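Long-range contacts in group 3 allergen SMIPP-S YvT004A06 (Sarcoptes scabiei type hominis, PDB 3H7T), which belongs to the trypsin family of serine proteases but is an inactivated paralogue, so it probably does not cleave peptides itself: residues S7-E12 / G137-A142; P13-V18 / S123-T128; N84-I89 / L222-I227; E106-L111 / L215-Y220. All coordinates share one frame; numbering follows the deposited sequence.

Overall arrangement
From the N terminus, the loop at 7-12 meets the start of strand 140-147 in interaction 1. This closes a large loop of chain. Interaction 2 is nested inside that loop: residues 13-18 of the first barrel touch residues 123-128 at the end of strand 119-124. The two contacts adjoin, with centres about 7 Å apart. Interaction 3 joins 84-89 of the first barrel to the C-terminal helix, and interaction 4 is nested within the loop it closes, pairing the loop 106-111 with 215-220. Interactions 3 and 4 each cross both 1 and 2 along the chain. Together they tie the two barrels, their connection and the terminal helix into one unit.

Interaction 1 of 4, residues S7-E12 / G137-A142; sequences SDITKE and GDLMEA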
loop_
_atom_site.group_PDB
_atom_site.type_symbol
_atom_site.label_atom_id
_atom_site.label_comp_id
_atom_site.label_asym_id
_atom_site.label_seq_id
_atom_site.Cartn_x
_atom_site.Cartn_y
_atom_site.Cartn_z
ATOM N N SER A 7 -7.509 9.694 -11.206
ATOM C CA SER A 7 -8.538 9.661 -10.194
ATOM C C SER A 7 -8.684 11.027 -9.523
ATOM O O SER A 7 -8.216 12.044 -10.040
ATOM C CB SER A 7 -8.216 8.583 -9.156
ATOM O OG SER A 7 -9.348 8.310 -8.345
ATOM N N ASP A 8 -9.335 11.025 -8.366
ATOM C CA ASP A 8 -9.513 12.215 -7.545
ATOM C C ASP A 8 -9.503 11.770 -6.089
ATOM O O ASP A 8 -9.983 10.672 -5.772
ATOM C CB ASP A 8 -10.838 12.897 -7.882
ATOM C CG ASP A 8 -10.993 14.231 -7.191
ATOM O OD1 ASP A 8 -11.610 14.268 -6.106
ATOM O OD2 ASP A 8 -10.481 15.243 -7.718
ATOM N N ILE A 9 -8.958 12.604 -5.204
ATOM C CA ILE A 9 -8.843 12.244 -3.783
ATOM C C ILE A 9 -10.215 12.040 -3.120
ATOM O O ILE A 9 -10.308 11.347 -2.107
ATOM C CB ILE A 9 -7.931 13.230 -2.975
ATOM C CG1 ILE A 9 -7.503 12.633 -1.624
ATOM C CG2 ILE A 9 -8.618 14.586 -2.768
ATOM C CD1 ILE A 9 -6.628 11.365 -1.705
ATOM N N THR A 10 -11.269 12.607 -3.712
ATOM C CA THR A 10 -12.632 12.382 -3.212
ATOM C C THR A 10 -13.125 10.968 -3.539
ATOM O O THR A 10 -14.003 10.442 -2.855
ATOM C CB THR A 10 -13.657 13.477 -3.672
ATOM O OG1 THR A 10 -13.852 13.423 -5.088
ATOM C CG2 THR A 10 -13.184 14.879 -3.275
ATOM N N LYS A 11 -12.529 10.339 -4.552
ATOM C CA LYS A 11 -12.838 8.938 -4.872
ATOM C C LYS A 11 -12.103 7.954 -3.968
ATOM O O LYS A 11 -12.561 6.834 -3.779
ATOM C CB LYS A 11 -12.553 8.613 -6.342
ATOM C CG LYS A 11 -13.020 9.682 -7.329
ATOM C CD LYS A 11 -14.510 9.594 -7.626
ATOM C CE LYS A 11 -14.783 8.734 -8.852
ATOM N NZ LYS A 11 -14.015 9.201 -10.050
ATOM N N GLU A 12 -10.953 8.357 -3.431
ATOM C CA GLU A 12 -10.208 7.514 -2.492
ATOM C C GLU A 12 -9.674 8.348 -1.336
ATOM O O GLU A 12 -8.459 8.459 -1.173
ATOM C CB GLU A 12 -9.054 6.770 -3.186
ATOM C CG GLU A 12 -9.467 5.752 -4.225
ATOM C CD GLU A 12 -9.535 6.322 -5.632
ATOM O OE1 GLU A 12 -8.740 7.235 -5.971
ATOM O OE2 GLU A 12 -10.373 5.837 -6.414
ATOM N N GLY A 137 2.304 12.767 -10.989
ATOM C CA GLY A 137 1.887 13.951 -10.226
ATOM C C GLY A 137 0.446 13.853 -9.732
ATOM O O GLY A 137 0.090 14.408 -8.686
ATOM N N ASP A 138 -0.373 13.123 -10.487
ATOM C CA ASP A 138 -1.800 12.985 -10.237
ATOM C C ASP A 138 -2.087 11.613 -9.638
ATOM O O ASP A 138 -1.444 10.619 -10.008
ATOM C CB ASP A 138 -2.574 13.089 -11.555
ATOM C CG ASP A 138 -2.397 14.428 -12.254
ATOM O OD1 ASP A 138 -2.387 15.479 -11.586
ATOM O OD2 ASP A 138 -2.311 14.429 -13.500
ATOM N N LEU A 139 -3.049 11.564 -8.722
ATOM C CA LEU A 139 -3.526 10.295 -8.172
ATOM C C LEU A 139 -4.179 9.470 -9.287
ATOM O O LEU A 139 -5.014 9.983 -10.044
ATOM C CB LEU A 139 -4.508 10.539 -7.014
ATOM C CG LEU A 139 -5.158 9.296 -6.384
ATOM C CD1 LEU A 139 -4.124 8.523 -5.575
ATOM C CD2 LEU A 139 -6.351 9.687 -5.508
ATOM N N MET A 140 -3.750 8.213 -9.413
ATOM C CA MET A 140 -4.303 7.285 -10.401
ATOM C C MET A 140 -5.070 6.183 -9.683
ATOM O O MET A 140 -4.778 5.883 -8.524
ATOM C CB MET A 140 -3.196 6.651 -11.236
ATOM C CG MET A 140 -2.230 7.661 -11.909
ATOM S SD MET A 140 -3.050 8.694 -13.139
ATOM C CE MET A 140 -3.155 7.571 -14.527
ATOM N N GLU A 141 -6.019 5.561 -10.381
ATOM C CA GLU A 141 -6.748 4.422 -9.821
ATOM C C GLU A 141 -6.879 3.302 -10.843
ATOM O O GLU A 141 -6.871 3.551 -12.046
ATOM C CB GLU A 141 -8.149 4.845 -9.339
ATOM C CG GLU A 141 -9.062 5.295 -10.482
ATOM C CD GLU A 141 -10.511 5.487 -10.075
ATOM O OE1 GLU A 141 -11.390 5.011 -10.817
ATOM O OE2 GLU A 141 -10.782 6.109 -9.028
ATOM N N ALA A 142 -7.004 2.073 -10.358
ATOM C CA ALA A 142 -7.378 0.946 -11.205
ATOM C C ALA A 142 -8.044 -0.155 -10.393
ATOM O O ALA A 142 -7.803 -0.301 -9.185
ATOM C CB ALA A 142 -6.169 0.395 -11.958
HETATM O O HOH W 1 -5.768 12.689 -10.037
HETATM O O HOH W 2 -13.721 6.620 -10.914
#
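Just past strand 5-6, which pairs with strand 140-147, Ser7 extends the pairing by one backbone bond to Leu139. Ser7 N donates to Leu139 O at 2.8 Å, nearly straight at 165°. A water also donates to Leu139 O, and to Ser7 O, so it bridges the two backbones. The Ser7 side chain points toward the strand. Its OG is anti to the backbone N (chi1 -166°), which sets it 2.7 Å from Glu141 OE2. Glu12 OE1 is equally near Ser7 OG, so the single hydroxyl proton has two possible acceptors. This is the N-terminal loop of a trypsin-like fold, curling back over the second barrel. Here Glu12 OE2 and Glu141 OE2 lie 2.7 Å apart, with their carboxylate planes 63° apart. Such closeness may raise the pKa of one of them. The other oxygen of Glu141, OE1, forms a salt bridge with Lys5, and a second water links it to Lys11 NZ. Leu139 turns its CD2 branch to Glu12 OE1, at 3.5 Å, and to Ile9 CD1, at 4.2 Å. An Asx turn shapes the loop: Asp8 OD1 accepts from Thr10 N and Thr10 OG1, which come from opposite faces of the carboxylate.

Interaction 2 of 4, residues P13-V18 / S123-T128; sequences PWAVGV and SGWGST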
loop_
_atom_site.group_PDB
_atom_site.type_symbol
_atom_site.label_atom_id
_atom_site.label_comp_id
_atom_site.label_asym_id
_atom_site.label_seq_id
_atom_site.Cartn_x
_atom_site.Cartn_y
_atom_site.Cartn_z
ATOM N N PRO A 13 -10.587 8.925 -0.517
ATOM C CA PRO A 13 -10.221 9.885 0.534
ATOM C C PRO A 13 -9.357 9.302 1.652
ATOM O O PRO A 13 -8.872 10.054 2.507
ATOM C CB PRO A 13 -11.580 10.352 1.073
ATOM C CG PRO A 13 -12.533 9.250 0.712
ATOM C CD PRO A 13 -12.050 8.743 -0.601
ATOM N N TRP A 14 -9.164 7.982 1.629
ATOM C CA TRP A 14 -8.300 7.281 2.579
ATOM C C TRP A 14 -6.832 7.304 2.169
ATOM O O TRP A 14 -5.950 7.076 3.002
ATOM C CB TRP A 14 -8.764 5.826 2.754
ATOM C CG TRP A 14 -9.015 5.107 1.451
ATOM C CD1 TRP A 14 -8.100 4.410 0.701
ATOM C CD2 TRP A 14 -10.262 5.010 0.754
ATOM N NE1 TRP A 14 -8.705 3.894 -0.416
ATOM C CE2 TRP A 14 -10.031 4.248 -0.412
ATOM C CE3 TRP A 14 -11.556 5.497 1.002
ATOM C CZ2 TRP A 14 -11.049 3.958 -1.336
ATOM C CZ3 TRP A 14 -12.564 5.207 0.086
ATOM C CH2 TRP A 14 -12.298 4.442 -1.074
ATOM N N ALA A 15 -6.577 7.576 0.889
ATOM C CA ALA A 15 -5.224 7.538 0.338
ATOM C C ALA A 15 -4.372 8.708 0.809
ATOM O O ALA A 15 -4.823 9.859 0.829
ATOM C CB ALA A 15 -5.266 7.482 -1.188
ATOM N N VAL A 16 -3.145 8.392 1.210
ATOM C CA VAL A 16 -2.146 9.397 1.548
ATOM C C VAL A 16 -0.806 9.129 0.872
ATOM O O VAL A 16 -0.528 8.014 0.402
ATOM C CB VAL A 16 -1.934 9.542 3.087
ATOM C CG1 VAL A 16 -3.241 9.910 3.785
ATOM C CG2 VAL A 16 -1.328 8.287 3.690
ATOM N N GLY A 17 0.020 10.174 0.821
ATOM C CA GLY A 17 1.384 10.064 0.356
ATOM C C GLY A 17 2.331 9.931 1.528
ATOM O O GLY A 17 2.137 10.557 2.576
ATOM N N VAL A 18 3.343 9.090 1.369
ATOM C CA VAL A 18 4.349 8.922 2.414
ATOM C C VAL A 18 5.689 9.396 1.873
ATOM O O VAL A 18 6.354 8.701 1.102
ATOM C CB VAL A 18 4.429 7.475 2.945
ATOM C CG1 VAL A 18 5.496 7.354 4.045
ATOM C CG2 VAL A 18 3.058 7.023 3.467
ATOM N N SER A 123 -5.151 2.649 -5.620
ATOM C CA SER A 123 -4.957 4.057 -5.944
ATOM C C SER A 123 -3.628 4.544 -5.393
ATOM O O SER A 123 -3.249 4.208 -4.265
ATOM C CB SER A 123 -6.125 4.894 -5.397
ATOM O OG SER A 123 -6.263 4.709 -4.005
ATOM N N GLY A 124 -2.898 5.304 -6.206
ATOM C CA GLY A 124 -1.611 5.833 -5.788
ATOM C C GLY A 124 -0.971 6.735 -6.823
ATOM O O GLY A 124 -1.592 7.074 -7.835
ATOM N N TRP A 125 0.271 7.116 -6.552
ATOM C CA TRP A 125 1.011 8.079 -7.378
ATOM C C TRP A 125 2.277 7.481 -7.988
ATOM O O TRP A 125 3.191 8.218 -8.344
ATOM C CB TRP A 125 1.414 9.293 -6.539
ATOM C CG TRP A 125 0.275 10.123 -6.022
ATOM C CD1 TRP A 125 -0.267 11.228 -6.612
ATOM C CD2 TRP A 125 -0.421 9.942 -4.788
ATOM N NE1 TRP A 125 -1.272 11.744 -5.830
ATOM C CE2 TRP A 125 -1.392 10.973 -4.701
ATOM C CE3 TRP A 125 -0.330 9.003 -3.748
ATOM C CZ2 TRP A 125 -2.272 11.087 -3.619
ATOM C CZ3 TRP A 125 -1.203 9.126 -2.660
ATOM C CH2 TRP A 125 -2.159 10.160 -2.607
ATOM N N GLY A 126 2.332 6.157 -8.121
ATOM C CA GLY A 126 3.502 5.496 -8.715
ATOM C C GLY A 126 3.585 5.676 -10.222
ATOM O O GLY A 126 2.672 6.244 -10.840
ATOM N N SER A 127 4.663 5.151 -10.813
ATOM C CA SER A 127 4.898 5.260 -12.251
ATOM C C SER A 127 3.743 4.668 -13.056
ATOM O O SER A 127 3.061 3.734 -12.594
ATOM C CB SER A 127 6.226 4.592 -12.624
ATOM O OG SER A 127 6.552 4.821 -13.981
ATOM N N THR A 128 3.515 5.227 -14.248
ATOM C CA THR A 128 2.417 4.811 -15.117
ATOM C C THR A 128 2.867 4.113 -16.411
ATOM O O THR A 128 2.069 3.918 -17.327
ATOM C CB THR A 128 1.488 6.000 -15.466
ATOM O OG1 THR A 128 2.250 7.007 -16.144
ATOM C CG2 THR A 128 0.850 6.598 -14.190
HETATM O O HOH W 3 -7.627 2.564 -2.834
#
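Trp125 presses the far end of its indole against the backbone at Val16, and this is the tight part of the contact. Its CZ3 lies 3.3 Å from Val16 O. The carbonyl oxygen sits at the ring edge, near the ring plane, so the approach is edge-on and not a stack. The neighbouring ring atom, Trp125 CH2, is 4.3 Å from the methyl Ala15 CB. Gly17 N comes within 3.8 Å of Trp125 CZ3. Trp125 CG is anti to the carbonyl carbon (chi1 -65°), and the indole reaches from there to strand 15-20. The opposite side of the indole system is held by a hydrogen bond from Trp125 NE1 to Ser58 O, outside the two segments. That bond would limit rotation of the ring.

Packing is looser around Ser123. Its OG is 4.1 Å from Ala15 CB and makes no direct hydrogen bond to residues 13-18. A water fills the step to Trp14 instead. It accepts from Trp14 NE1 at 3.0 Å, in the plane of that indole, and lies 2.8 Å from Ser123 OG. Trp14 itself is partly exposed, in contrast to the buried Trp125.

The touching stretches run in nearly the same direction, 18° apart, yet no backbone bond joins them. They belong to separate sheets: strand 15-20 lies in the first barrel and strand 119-124 in the second. Such side-chain packing of two antiparallel barrels is typical of the chymotrypsin-like fold, in which Gly124, Trp125 and Gly126 form the familiar Gly-Trp-Gly sequence.

Interaction 3 of 4, residues N84-I89 / L222-I227; sequences NNYAVI and LDIKDI. With ZN (zinc ion), chain G.
The C-terminal helix of the trypsin-like fold lies against the first barrel here, with Asp223, Ile224 and Ile227 facing Tyr86 and Val88. Asp223 and Ile224 are neighbours on the helix, and Ile227 comes about one turn later, so all three reach the barrel side. Tyr86 CG takes the position between the backbone N and the carbonyl carbon (chi1 66°), and the ring extends toward the helix. Its CE1 is 3.4 Å from Ile224 CD1. The phenol end comes close to Asp223: Tyr86 OH lies 3.2 Å from Asp223 CB. The two side chains cross at about a right angle, with ring and carboxylate planes 51° apart.

That carboxylate also binds a zinc ion. Asp223 OD2 is 1.9 Å from the metal, while Asp223 OD1 stays at 2.9 Å, so the binding is through one oxygen. A water is a further ligand. This zinc is separate from the zinc sites at Glu178 and Glu209.

Further along, contact is purely apolar. Val88 and Ile227 slide past each other in opposite directions. Val88 CG2 meets Ile227 CD1 at 3.8 Å, and Val88 CG1 meets Ile227 CG2 at 3.8 Å. Ile227 CD1 also reaches the edge of the Tyr86 ring, at 4.5 Å from CE1. No hydrogen bond joins the segments.

The Tyr86 ring meets Tyr220, which stands just before the helix, with the planes at about 45°. Around the barrel side, Ile224 touches Ile37, Val88 touches Phe35 and Ile227 touches Tyr73, so helix 221-228 rests on side chains from strands 35-38, 87-91 and 65-74.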
loop_
_atom_site.group_PDB
_atom_site.type_symbol
_atom_site.label_atom_id
_atom_site.label_comp_id
_atom_site.label_asym_id
_atom_site.label_seq_id
_atom_site.Cartn_x
_atom_site.Cartn_y
_atom_site.Cartn_z
ATOM N N ASN A 84 5.744 -10.011 5.661
ATOM C CA ASN A 84 5.217 -9.065 6.650
ATOM C C ASN A 84 5.535 -7.624 6.256
ATOM O O ASN A 84 5.912 -6.805 7.092
ATOM C CB ASN A 84 5.776 -9.374 8.045
ATOM C CG ASN A 84 5.804 -10.864 8.351
ATOM O OD1 ASN A 84 4.836 -11.586 8.099
ATOM N ND2 ASN A 84 6.930 -11.333 8.879
ATOM N N ASN A 85 5.361 -7.332 4.967
ATOM C CA ASN A 85 5.727 -6.043 4.394
ATOM C C ASN A 85 4.655 -4.974 4.659
ATOM O O ASN A 85 3.964 -4.520 3.745
ATOM C CB ASN A 85 6.002 -6.231 2.895
ATOM C CG ASN A 85 6.478 -4.966 2.201
ATOM O OD1 ASN A 85 6.844 -3.976 2.837
ATOM N ND2 ASN A 85 6.468 -5.000 0.873
ATOM N N TYR A 86 4.516 -4.591 5.926
ATOM C CA TYR A 86 3.662 -3.465 6.300
ATOM C C TYR A 86 4.295 -2.649 7.422
ATOM O O TYR A 86 5.108 -3.161 8.207
ATOM C CB TYR A 86 2.259 -3.939 6.692
ATOM C CG TYR A 86 2.233 -4.781 7.957
ATOM C CD1 TYR A 86 1.836 -4.230 9.172
ATOM C CD2 TYR A 86 2.607 -6.123 7.932
ATOM C CE1 TYR A 86 1.815 -4.996 10.338
ATOM C CE2 TYR A 86 2.596 -6.895 9.091
ATOM C CZ TYR A 86 2.193 -6.324 10.289
ATOM O OH TYR A 86 2.174 -7.077 11.439
ATOM N N ALA A 87 3.948 -1.366 7.474
ATOM C CA ALA A 87 4.341 -0.530 8.604
ATOM C C ALA A 87 3.209 0.386 9.003
ATOM O O ALA A 87 2.417 0.815 8.163
ATOM C CB ALA A 87 5.586 0.273 8.287
ATOM N N VAL A 88 3.126 0.675 10.295
ATOM C CA VAL A 88 2.137 1.617 10.773
ATOM C C VAL A 88 2.843 2.862 11.268
ATOM O O VAL A 88 3.802 2.791 12.043
ATOM C CB VAL A 88 1.211 1.016 11.849
ATOM C CG1 VAL A 88 0.261 2.076 12.385
ATOM C CG2 VAL A 88 0.431 -0.160 11.268
ATOM N N ILE A 89 2.369 3.998 10.784
ATOM C CA ILE A 89 2.945 5.281 11.124
ATOM C C ILE A 89 1.971 6.021 12.023
ATOM O O ILE A 89 0.789 6.157 11.696
ATOM C CB ILE A 89 3.256 6.116 9.852
ATOM C CG1 ILE A 89 4.239 5.364 8.943
ATOM C CG2 ILE A 89 3.818 7.487 10.235
ATOM C CD1 ILE A 89 4.357 5.933 7.511
ATOM N N LEU A 222 -4.886 -8.551 13.649
ATOM C CA LEU A 222 -4.545 -8.627 15.072
ATOM C C LEU A 222 -3.317 -7.784 15.382
ATOM O O LEU A 222 -3.270 -7.081 16.394
ATOM C CB LEU A 222 -4.266 -10.073 15.493
ATOM C CG LEU A 222 -5.328 -11.155 15.284
ATOM C CD1 LEU A 222 -4.689 -12.525 15.423
ATOM C CD2 LEU A 222 -6.501 -10.990 16.245
ATOM N N ASP A 223 -2.318 -7.869 14.507
ATOM C CA ASP A 223 -1.119 -7.059 14.648
ATOM C C ASP A 223 -1.426 -5.569 14.509
ATOM O O ASP A 223 -0.947 -4.764 15.312
ATOM C CB ASP A 223 -0.066 -7.486 13.633
ATOM C CG ASP A 223 0.362 -8.921 13.817
ATOM O OD1 ASP A 223 1.181 -9.178 14.723
ATOM O OD2 ASP A 223 -0.125 -9.792 13.058
ATOM N N ILE A 224 -2.230 -5.207 13.506
ATOM C CA ILE A 224 -2.594 -3.801 13.287
ATOM C C ILE A 224 -3.330 -3.240 14.504
ATOM O O ILE A 224 -3.058 -2.116 14.942
ATOM C CB ILE A 224 -3.478 -3.571 12.014
ATOM C CG1 ILE A 224 -2.910 -4.262 10.759
ATOM C CG2 ILE A 224 -3.671 -2.077 11.766
ATOM C CD1 ILE A 224 -1.473 -3.992 10.467
ATOM N N LYS A 225 -4.256 -4.034 15.043
ATOM C CA LYS A 225 -5.044 -3.622 16.203
ATOM C C LYS A 225 -4.213 -3.584 17.490
ATOM O O LYS A 225 -4.480 -2.771 18.375
ATOM C CB LYS A 225 -6.285 -4.508 16.355
ATOM C CG LYS A 225 -7.338 -4.221 15.295
ATOM C CD LYS A 225 -8.545 -5.138 15.404
ATOM C CE LYS A 225 -9.667 -4.632 14.504
ATOM N NZ LYS A 225 -10.831 -5.554 14.457
ATOM N N ASP A 226 -3.205 -4.453 17.579
ATOM C CA ASP A 226 -2.239 -4.426 18.683
ATOM C C ASP A 226 -1.408 -3.145 18.678
ATOM O O ASP A 226 -1.155 -2.563 19.736
ATOM C CB ASP A 226 -1.292 -5.624 18.609
ATOM C CG ASP A 226 -1.909 -6.906 19.156
ATOM O OD1 ASP A 226 -3.068 -6.889 19.625
ATOM O OD2 ASP A 226 -1.220 -7.944 19.100
ATOM N N ILE A 227 -0.961 -2.745 17.485
ATOM C CA ILE A 227 -0.184 -1.531 17.308
ATOM C C ILE A 227 -1.006 -0.329 17.760
ATOM O O ILE A 227 -0.526 0.490 18.547
ATOM C CB ILE A 227 0.276 -1.333 15.830
ATOM C CG1 ILE A 227 1.424 -2.288 15.484
ATOM C CG2 ILE A 227 0.724 0.098 15.602
ATOM C CD1 ILE A 227 1.707 -2.408 13.993
HETATM ZN ZN ZN G . 0.628 -11.560 13.096
HETATM O O HOH W 4 -0.516 -12.415 11.782
#

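Interaction 4 of 4, residues E106-L111 / L215-Y220; sequences ELPSLL and LRVGYY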
loop_
_atom_site.group_PDB
_atom_site.type_symbol
_atom_site.label_atom_id
_atom_site.label_comp_id
_atom_site.label_asym_id
_atom_site.label_seq_id
_atom_site.Cartn_x
_atom_site.Cartn_y
_atom_site.Cartn_z
ATOM N N GLU A 106 -11.878 1.399 6.842
ATOM C CA GLU A 106 -12.067 0.337 7.839
ATOM C C GLU A 106 -11.198 -0.886 7.558
ATOM O O GLU A 106 -10.901 -1.200 6.406
ATOM C CB GLU A 106 -13.544 -0.079 7.931
ATOM C CG GLU A 106 -14.492 1.008 8.447
ATOM C CD GLU A 106 -14.109 1.543 9.820
ATOM O OE1 GLU A 106 -13.914 0.732 10.750
ATOM O OE2 GLU A 106 -14.010 2.783 9.966
ATOM N N LEU A 107 -10.788 -1.574 8.617
ATOM C CA LEU A 107 -10.056 -2.831 8.472
ATOM C C LEU A 107 -11.006 -3.976 8.101
ATOM O O LEU A 107 -12.190 -3.916 8.420
ATOM C CB LEU A 107 -9.267 -3.144 9.749
ATOM C CG LEU A 107 -8.095 -2.202 10.062
ATOM C CD1 LEU A 107 -7.525 -2.445 11.469
ATOM C CD2 LEU A 107 -7.000 -2.364 9.007
ATOM N N PRO A 108 -10.494 -5.014 7.406
ATOM C CA PRO A 108 -11.312 -6.161 7.038
ATOM C C PRO A 108 -11.457 -7.115 8.229
ATOM O O PRO A 108 -10.750 -6.957 9.221
ATOM C CB PRO A 108 -10.462 -6.837 5.967
ATOM C CG PRO A 108 -9.074 -6.606 6.430
ATOM C CD PRO A 108 -9.094 -5.192 6.971
ATOM N N SER A 109 -12.332 -8.109 8.098
ATOM C CA SER A 109 -12.479 -9.174 9.094
ATOM C C SER A 109 -11.230 -10.057 9.129
ATOM O O SER A 109 -10.438 -10.084 8.166
ATOM C CB SER A 109 -13.715 -10.019 8.784
ATOM O OG SER A 109 -13.614 -10.590 7.489
ATOM N N LEU A 110 -11.052 -10.770 10.239
ATOM C CA LEU A 110 -9.861 -11.579 10.447
ATOM C C LEU A 110 -9.650 -12.580 9.322
ATOM O O LEU A 110 -10.582 -13.277 8.917
ATOM C CB LEU A 110 -9.916 -12.309 11.794
ATOM C CG LEU A 110 -8.759 -13.270 12.100
ATOM C CD1 LEU A 110 -7.447 -12.524 12.359
ATOM C CD2 LEU A 110 -9.116 -14.157 13.282
ATOM N N LEU A 111 -8.415 -12.627 8.830
ATOM C CA LEU A 111 -8.000 -13.540 7.770
ATOM C C LEU A 111 -8.769 -13.396 6.448
ATOM O O LEU A 111 -8.786 -14.321 5.634
ATOM C CB LEU A 111 -7.980 -14.992 8.273
ATOM C CG LEU A 111 -6.886 -15.351 9.292
ATOM C CD1 LEU A 111 -7.163 -16.723 9.893
ATOM C CD2 LEU A 111 -5.496 -15.318 8.665
ATOM N N LEU A 215 0.055 -7.008 0.354
ATOM C CA LEU A 215 -0.089 -7.537 1.697
ATOM C C LEU A 215 -1.565 -7.842 1.958
ATOM O O LEU A 215 -2.443 -7.013 1.700
ATOM C CB LEU A 215 0.435 -6.563 2.749
ATOM C CG LEU A 215 0.409 -7.128 4.168
ATOM C CD1 LEU A 215 1.833 -7.403 4.631
ATOM C CD2 LEU A 215 -0.316 -6.173 5.112
ATOM N N ARG A 216 -1.833 -9.045 2.444
ATOM C CA ARG A 216 -3.193 -9.426 2.825
ATOM C C ARG A 216 -3.436 -8.876 4.224
ATOM O O ARG A 216 -2.966 -9.450 5.216
ATOM C CB ARG A 216 -3.350 -10.952 2.814
ATOM C CG ARG A 216 -4.804 -11.420 2.662
ATOM C CD ARG A 216 -5.233 -12.472 3.666
ATOM N NE ARG A 216 -4.518 -13.729 3.554
ATOM C CZ ARG A 216 -4.976 -14.911 3.973
ATOM N NH1 ARG A 216 -4.213 -15.975 3.826
ATOM N NH2 ARG A 216 -6.178 -15.042 4.525
ATOM N N VAL A 217 -4.167 -7.768 4.296
ATOM C CA VAL A 217 -4.422 -7.084 5.564
ATOM C C VAL A 217 -5.121 -7.980 6.592
ATOM O O VAL A 217 -4.736 -7.985 7.756
ATOM C CB VAL A 217 -5.192 -5.751 5.370
ATOM C CG1 VAL A 217 -5.448 -5.075 6.719
ATOM C CG2 VAL A 217 -4.388 -4.800 4.471
ATOM N N GLY A 218 -6.112 -8.755 6.145
ATOM C CA GLY A 218 -6.798 -9.747 6.984
ATOM C C GLY A 218 -5.873 -10.613 7.825
ATOM O O GLY A 218 -6.156 -10.885 9.012
ATOM N N TYR A 219 -4.754 -11.014 7.217
ATOM C CA TYR A 219 -3.756 -11.882 7.844
ATOM C C TYR A 219 -3.073 -11.196 9.037
ATOM O O TYR A 219 -2.567 -11.858 9.956
ATOM C CB TYR A 219 -2.725 -12.322 6.798
ATOM C CG TYR A 219 -1.756 -13.399 7.245
ATOM C CD1 TYR A 219 -1.990 -14.748 6.952
ATOM C CD2 TYR A 219 -0.600 -13.068 7.953
ATOM C CE1 TYR A 219 -1.085 -15.740 7.356
ATOM C CE2 TYR A 219 0.294 -14.043 8.372
ATOM C CZ TYR A 219 0.049 -15.375 8.071
ATOM O OH TYR A 219 0.957 -16.322 8.484
ATOM N N TYR A 220 -3.085 -9.868 9.031
ATOM C CA TYR A 220 -2.332 -9.101 10.007
ATOM C C TYR A 220 -3.199 -8.171 10.873
ATOM O O TYR A 220 -2.661 -7.320 11.584
ATOM C CB TYR A 220 -1.241 -8.292 9.281
ATOM C CG TYR A 220 -0.206 -9.142 8.580
ATOM C CD1 TYR A 220 0.865 -9.686 9.285
ATOM C CD2 TYR A 220 -0.284 -9.386 7.209
ATOM C CE1 TYR A 220 1.827 -10.460 8.651
ATOM C CE2 TYR A 220 0.686 -10.155 6.559
ATOM C CZ TYR A 220 1.733 -10.688 7.293
ATOM O OH TYR A 220 2.694 -11.453 6.693
#
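Leu107 starts the contact by placing its CD2 on Val217 CG1, at 3.9 Å, the two side chains crossing at about a right angle. It lies in the connection between the two barrels of the chymotrypsin-like fold. This connection passes over the turn that leads from strand 212-216 into the C-terminal helix. Pro108 follows, and its ring atom CD is 3.7 Å from Val217 CG1. With chi1 at 179° this branch of Val217 stands anti to the backbone N, on the side where Leu107 and Pro108 both meet it. Pro108 also touches Val221 on the helix.

At Ser109 the backbone takes over: Ser109 O is 3.8 Å from Gly218 CA. Gly218 has no side chain, and the loop lies directly on its backbone. Leu110 adds CD1, 3.9 Å from Gly218 O, and touches Leu222 on the helix.

Leu111 makes both hydrogen bonds of the contact. Leu111 N donates to Gly218 O at 2.9 Å, from well above the carbonyl plane (65° out of it). Leu111 O receives a weak bond from Arg216 NH2 at 2.9 Å, bent to 123°, though the oxygen lies in the guanidinium plane at its edge. The stronger partner of Arg216 is Asp167 O, bound by NH1. Its NE has a long, weak ion pair with Asp113. The Leu111 side chain meanwhile reaches Tyr219: Leu111 CD2 lies 3.9 Å from Tyr219 CD1, the two side chains crossing obliquely. The same Tyr219 CD1 sits 3.9 Å above one face of the Arg216 guanidinium, offset toward its rim.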